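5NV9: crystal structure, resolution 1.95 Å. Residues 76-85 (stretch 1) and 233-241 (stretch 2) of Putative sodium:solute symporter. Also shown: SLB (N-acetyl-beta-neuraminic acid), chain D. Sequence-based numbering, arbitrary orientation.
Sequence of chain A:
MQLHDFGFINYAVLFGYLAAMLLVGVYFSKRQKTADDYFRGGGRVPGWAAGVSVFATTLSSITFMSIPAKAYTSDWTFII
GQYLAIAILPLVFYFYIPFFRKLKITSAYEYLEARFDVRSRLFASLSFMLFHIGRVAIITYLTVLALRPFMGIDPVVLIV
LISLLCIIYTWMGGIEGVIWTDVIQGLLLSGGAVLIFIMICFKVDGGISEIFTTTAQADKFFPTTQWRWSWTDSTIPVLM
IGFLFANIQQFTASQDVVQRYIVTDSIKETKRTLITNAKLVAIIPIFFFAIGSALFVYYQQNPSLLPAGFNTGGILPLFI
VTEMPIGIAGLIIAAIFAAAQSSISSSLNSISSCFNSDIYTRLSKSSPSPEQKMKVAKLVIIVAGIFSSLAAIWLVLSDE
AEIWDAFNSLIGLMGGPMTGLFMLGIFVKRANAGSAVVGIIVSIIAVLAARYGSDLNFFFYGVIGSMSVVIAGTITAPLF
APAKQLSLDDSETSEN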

# COMPACT_ATOMS: atom_id res chain seq x y z
N TRP A 76 -0.29 9.84 18.64
CA TRP A 76 -0.67 8.54 18.10
C TRP A 76 -2.05 8.56 17.47
O TRP A 76 -2.53 7.49 17.13
CB TRP A 76 -0.70 7.48 19.19
CG TRP A 76 0.62 6.99 19.69
CD1 TRP A 76 1.75 7.72 19.88
CD2 TRP A 76 0.90 5.68 20.13
NE1 TRP A 76 2.75 6.91 20.35
CE2 TRP A 76 2.26 5.65 20.50
CE3 TRP A 76 0.14 4.49 20.19
CZ2 TRP A 76 2.87 4.50 21.00
CZ3 TRP A 76 0.76 3.34 20.65
CH2 TRP A 76 2.14 3.35 21.03
N THR A 77 -2.69 9.70 17.29
CA THR A 77 -4.09 9.63 16.82
C THR A 77 -4.32 8.83 15.53
O THR A 77 -5.33 8.19 15.39
CB THR A 77 -4.76 11.00 16.70
OG1 THR A 77 -3.96 11.86 15.91
CG2 THR A 77 -4.97 11.58 18.05
N PHE A 78 -3.39 8.89 14.58
CA PHE A 78 -3.49 8.14 13.34
C PHE A 78 -3.61 6.63 13.47
O PHE A 78 -4.10 5.97 12.57
CB PHE A 78 -2.29 8.44 12.46
CG PHE A 78 -2.45 9.68 11.60
CD1 PHE A 78 -2.91 10.90 12.14
CD2 PHE A 78 -2.00 9.66 10.28
CE1 PHE A 78 -3.00 12.05 11.36
CE2 PHE A 78 -2.12 10.81 9.48
CZ PHE A 78 -2.59 12.00 10.02
N ILE A 79 -3.17 6.06 14.59
CA ILE A 79 -3.24 4.64 14.82
C ILE A 79 -4.72 4.18 14.80
O ILE A 79 -5.00 3.01 14.52
CB ILE A 79 -2.48 4.17 16.12
CG1 ILE A 79 -1.99 2.72 15.95
CG2 ILE A 79 -3.34 4.36 17.38
CD1 ILE A 79 -1.33 2.12 17.17
N ILE A 80 -5.67 5.06 15.04
CA ILE A 80 -7.08 4.69 14.88
C ILE A 80 -7.27 4.11 13.45
O ILE A 80 -7.98 3.12 13.26
CB ILE A 80 -8.03 5.86 15.24
CG1 ILE A 80 -7.92 6.19 16.74
CG2 ILE A 80 -9.49 5.50 15.01
CD1 ILE A 80 -8.33 7.61 17.07
N GLY A 81 -6.53 4.65 12.48
CA GLY A 81 -6.52 4.10 11.13
C GLY A 81 -6.31 2.62 10.98
O GLY A 81 -6.98 1.97 10.17
N GLN A 82 -5.36 2.07 11.75
CA GLN A 82 -5.04 0.64 11.73
C GLN A 82 -6.17 -0.25 12.21
O GLN A 82 -6.46 -1.32 11.64
CB GLN A 82 -3.80 0.36 12.63
CG GLN A 82 -2.64 1.29 12.35
CD GLN A 82 -1.99 0.99 11.01
OE1 GLN A 82 -2.07 -0.13 10.51
NE2 GLN A 82 -1.25 1.93 10.50
N TYR A 83 -6.81 0.19 13.29
CA TYR A 83 -7.90 -0.57 13.87
C TYR A 83 -9.17 -0.49 13.02
O TYR A 83 -9.95 -1.44 12.99
CB TYR A 83 -8.07 -0.20 15.37
CG TYR A 83 -6.81 -0.63 16.09
CD1 TYR A 83 -6.56 -1.96 16.36
CD2 TYR A 83 -5.80 0.28 16.39
CE1 TYR A 83 -5.36 -2.38 16.93
CE2 TYR A 83 -4.60 -0.14 16.97
CZ TYR A 83 -4.39 -1.46 17.23
OH TYR A 83 -3.23 -1.87 17.84
N LEU A 84 -9.36 0.58 12.28
CA LEU A 84 -10.49 0.65 11.34
C LEU A 84 -10.27 -0.30 10.16
O LEU A 84 -11.19 -0.71 9.56
CB LEU A 84 -10.70 2.05 10.79
CG LEU A 84 -11.15 3.05 11.85
CD1 LEU A 84 -11.20 4.49 11.30
CD2 LEU A 84 -12.49 2.65 12.43
N ALA A 85 -9.02 -0.61 9.86
CA ALA A 85 -8.62 -1.46 8.73
C ALA A 85 -8.90 -2.89 9.10
O ALA A 85 -9.17 -3.72 8.23
CB ALA A 85 -7.15 -1.28 8.40
N ASP A 233 -8.37 20.55 9.50
CA ASP A 233 -7.33 19.93 10.33
C ASP A 233 -7.62 18.46 10.45
O ASP A 233 -8.79 18.05 10.38
CB ASP A 233 -7.33 20.50 11.78
CG ASP A 233 -7.06 22.03 11.86
OD1 ASP A 233 -6.42 22.60 10.95
OD2 ASP A 233 -7.53 22.66 12.84
N SER A 234 -6.56 17.71 10.76
CA SER A 234 -6.56 16.28 10.84
C SER A 234 -6.82 15.84 12.25
O SER A 234 -6.01 15.16 12.86
CB SER A 234 -5.20 15.71 10.35
OG SER A 234 -5.06 15.95 8.94
N THR A 235 -7.99 16.18 12.73
CA THR A 235 -8.45 15.81 14.07
C THR A 235 -8.91 14.34 14.07
O THR A 235 -8.95 13.67 13.03
CB THR A 235 -9.59 16.75 14.42
OG1 THR A 235 -10.65 16.50 13.52
CG2 THR A 235 -9.12 18.26 14.28
N ILE A 236 -9.29 13.86 15.23
CA ILE A 236 -9.69 12.48 15.42
C ILE A 236 -10.92 12.07 14.58
O ILE A 236 -10.92 11.02 13.95
CB ILE A 236 -9.86 12.15 16.92
CG1 ILE A 236 -8.47 12.06 17.62
CG2 ILE A 236 -10.62 10.84 17.06
CD1 ILE A 236 -8.51 12.31 19.13
N PRO A 237 -12.00 12.87 14.62
CA PRO A 237 -13.14 12.59 13.71
C PRO A 237 -12.78 12.61 12.21
O PRO A 237 -13.20 11.70 11.47
CB PRO A 237 -14.12 13.73 14.02
CG PRO A 237 -13.77 14.15 15.42
CD PRO A 237 -12.29 13.98 15.55
N VAL A 238 -11.99 13.59 11.77
CA VAL A 238 -11.57 13.67 10.33
C VAL A 238 -10.76 12.46 9.84
O VAL A 238 -11.05 11.83 8.82
CB VAL A 238 -10.82 14.99 10.09
CG1 VAL A 238 -10.33 15.07 8.65
CG2 VAL A 238 -11.76 16.15 10.43
N LEU A 239 -9.73 12.10 10.61
CA LEU A 239 -8.94 10.93 10.28
C LEU A 239 -9.73 9.59 10.44
O LEU A 239 -9.47 8.67 9.69
CB LEU A 239 -7.60 10.93 11.02
CG LEU A 239 -7.67 10.75 12.52
CD1 LEU A 239 -7.82 9.28 12.82
CD2 LEU A 239 -6.41 11.28 13.22
N MSE A 240 -10.70 9.51 11.34
CA MSE A 240 -11.55 8.33 11.42
C MSE A 240 -12.40 8.15 10.17
O MSE A 240 -12.40 7.07 9.60
CB MSE A 240 -12.46 8.35 12.64
CG MSE A 240 -11.64 7.94 13.84
SE MSE A 240 -12.68 8.10 15.52
CE MSE A 240 -13.32 6.24 15.41
N ILE A 241 -13.11 9.19 9.73
CA ILE A 241 -13.87 9.08 8.49
C ILE A 241 -12.94 8.91 7.29
O ILE A 241 -13.17 8.04 6.45
CB ILE A 241 -14.79 10.28 8.20
CG1 ILE A 241 -15.56 10.67 9.44
CG2 ILE A 241 -15.82 9.91 7.14
CD1 ILE A 241 -15.96 12.13 9.40
C1 SLB D . 1.89 2.52 3.40
C2 SLB D . 0.43 2.53 3.78
C3 SLB D . -0.01 3.97 3.97
C4 SLB D . -1.43 4.07 4.57
C5 SLB D . -1.37 3.34 5.91
C6 SLB D . -0.91 1.88 5.69
C7 SLB D . -0.79 1.05 6.97
C8 SLB D . -0.32 -0.36 6.67
C9 SLB D . -0.36 -1.23 7.93
C10 SLB D . -2.86 3.90 7.79
C11 SLB D . -4.16 3.51 8.44
N5 SLB D . -2.67 3.36 6.58
O1A SLB D . 2.75 2.39 4.34
O1B SLB D . 2.19 2.68 2.16
O2 SLB D . -0.39 1.88 2.77
O4 SLB D . -1.81 5.48 4.79
O6 SLB D . 0.36 1.86 5.05
O7 SLB D . 0.18 1.62 7.86
O8 SLB D . -1.13 -0.93 5.66
O9 SLB D . -1.71 -1.44 8.41
O10 SLB D . -2.01 4.61 8.36
O HOH W 1 -5.61 14.03 15.46

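Two segments far apart in the sequence meet here in a compact, almost wholly apolar packing contact, with no direct hydrogen bond between them and a single water bridging them at one end. The helical part of stretch 1 that ends the stretch and the helix that begins at Ile236 run in broadly the same direction, their axes inclined by 34° and 9.8 Å apart at closest approach, and the contact buries 404 Å² in all. The backbones come close at Thr77 and Ile236, whose CA atoms lie 6.4 Å apart, and at Phe78 and Leu239, 6.8 Å between CA atoms.

Leu239 gives up more surface to the other stretch than any other residue. Its CA-to-CB bond points toward stretch 1, and its methyls reach three residues: CD2 lies 3.7 Å from Phe78 CD1 and also 3.7 Å from Thr77 OG1, while CD1 sits 4.2 Å from Ile80 CB. The CA-to-CB bond of Phe78 points away from stretch 2, yet with chi1 at -85° the ring swings back so that its end comes nearer. Leu239 CD2 approaches that ring obliquely, whereas Ser234 CB lies at its edge, near the ring plane, 4.4 Å from Phe78 CE1.

Ile80 points toward stretch 2 and spans one turn of the opposing helix. Its CD1 is 4.0 Å from Ile236 CG2, and its CG2 packs 3.5 Å from CG of Met240, a selenomethionine. One turn further on, Leu84 also points toward the partner helix. Its CD1 approaches the backbone, 3.3 Å from Met240 O, a close carbon-to-oxygen contact, and lies 4.3 Å from Met240 CB. Met240 is thus touched by both Ile80 and Leu84, although its own CA-to-CB bond points sideways.

Thr77 brings both apolar and polar atoms to the contact. Its CG2 lies 3.6 Å from Ile236 CG1, while its OG1 accepts a hydrogen bond from water 1 at 2.8 Å from the water O. The same water donates to Ser234 O, 2.9 Å from its own O, so it links a side-chain hydroxyl to a backbone carbonyl just before the second helix. There Thr235 occupies the N-cap position, and its O accepts from Leu239 N at 3.0 Å.

The sugar acid lies beside stretch 1. Gln82, out of reach of stretch 2, accepts from the ligand, OE1 to SLB O9 2.5 Å, and donates to it, NE2 to SLB O7 3.0 Å. Gly81 C lies 3.4 Å from SLB C11; a CB on this glycine would clash with that methyl.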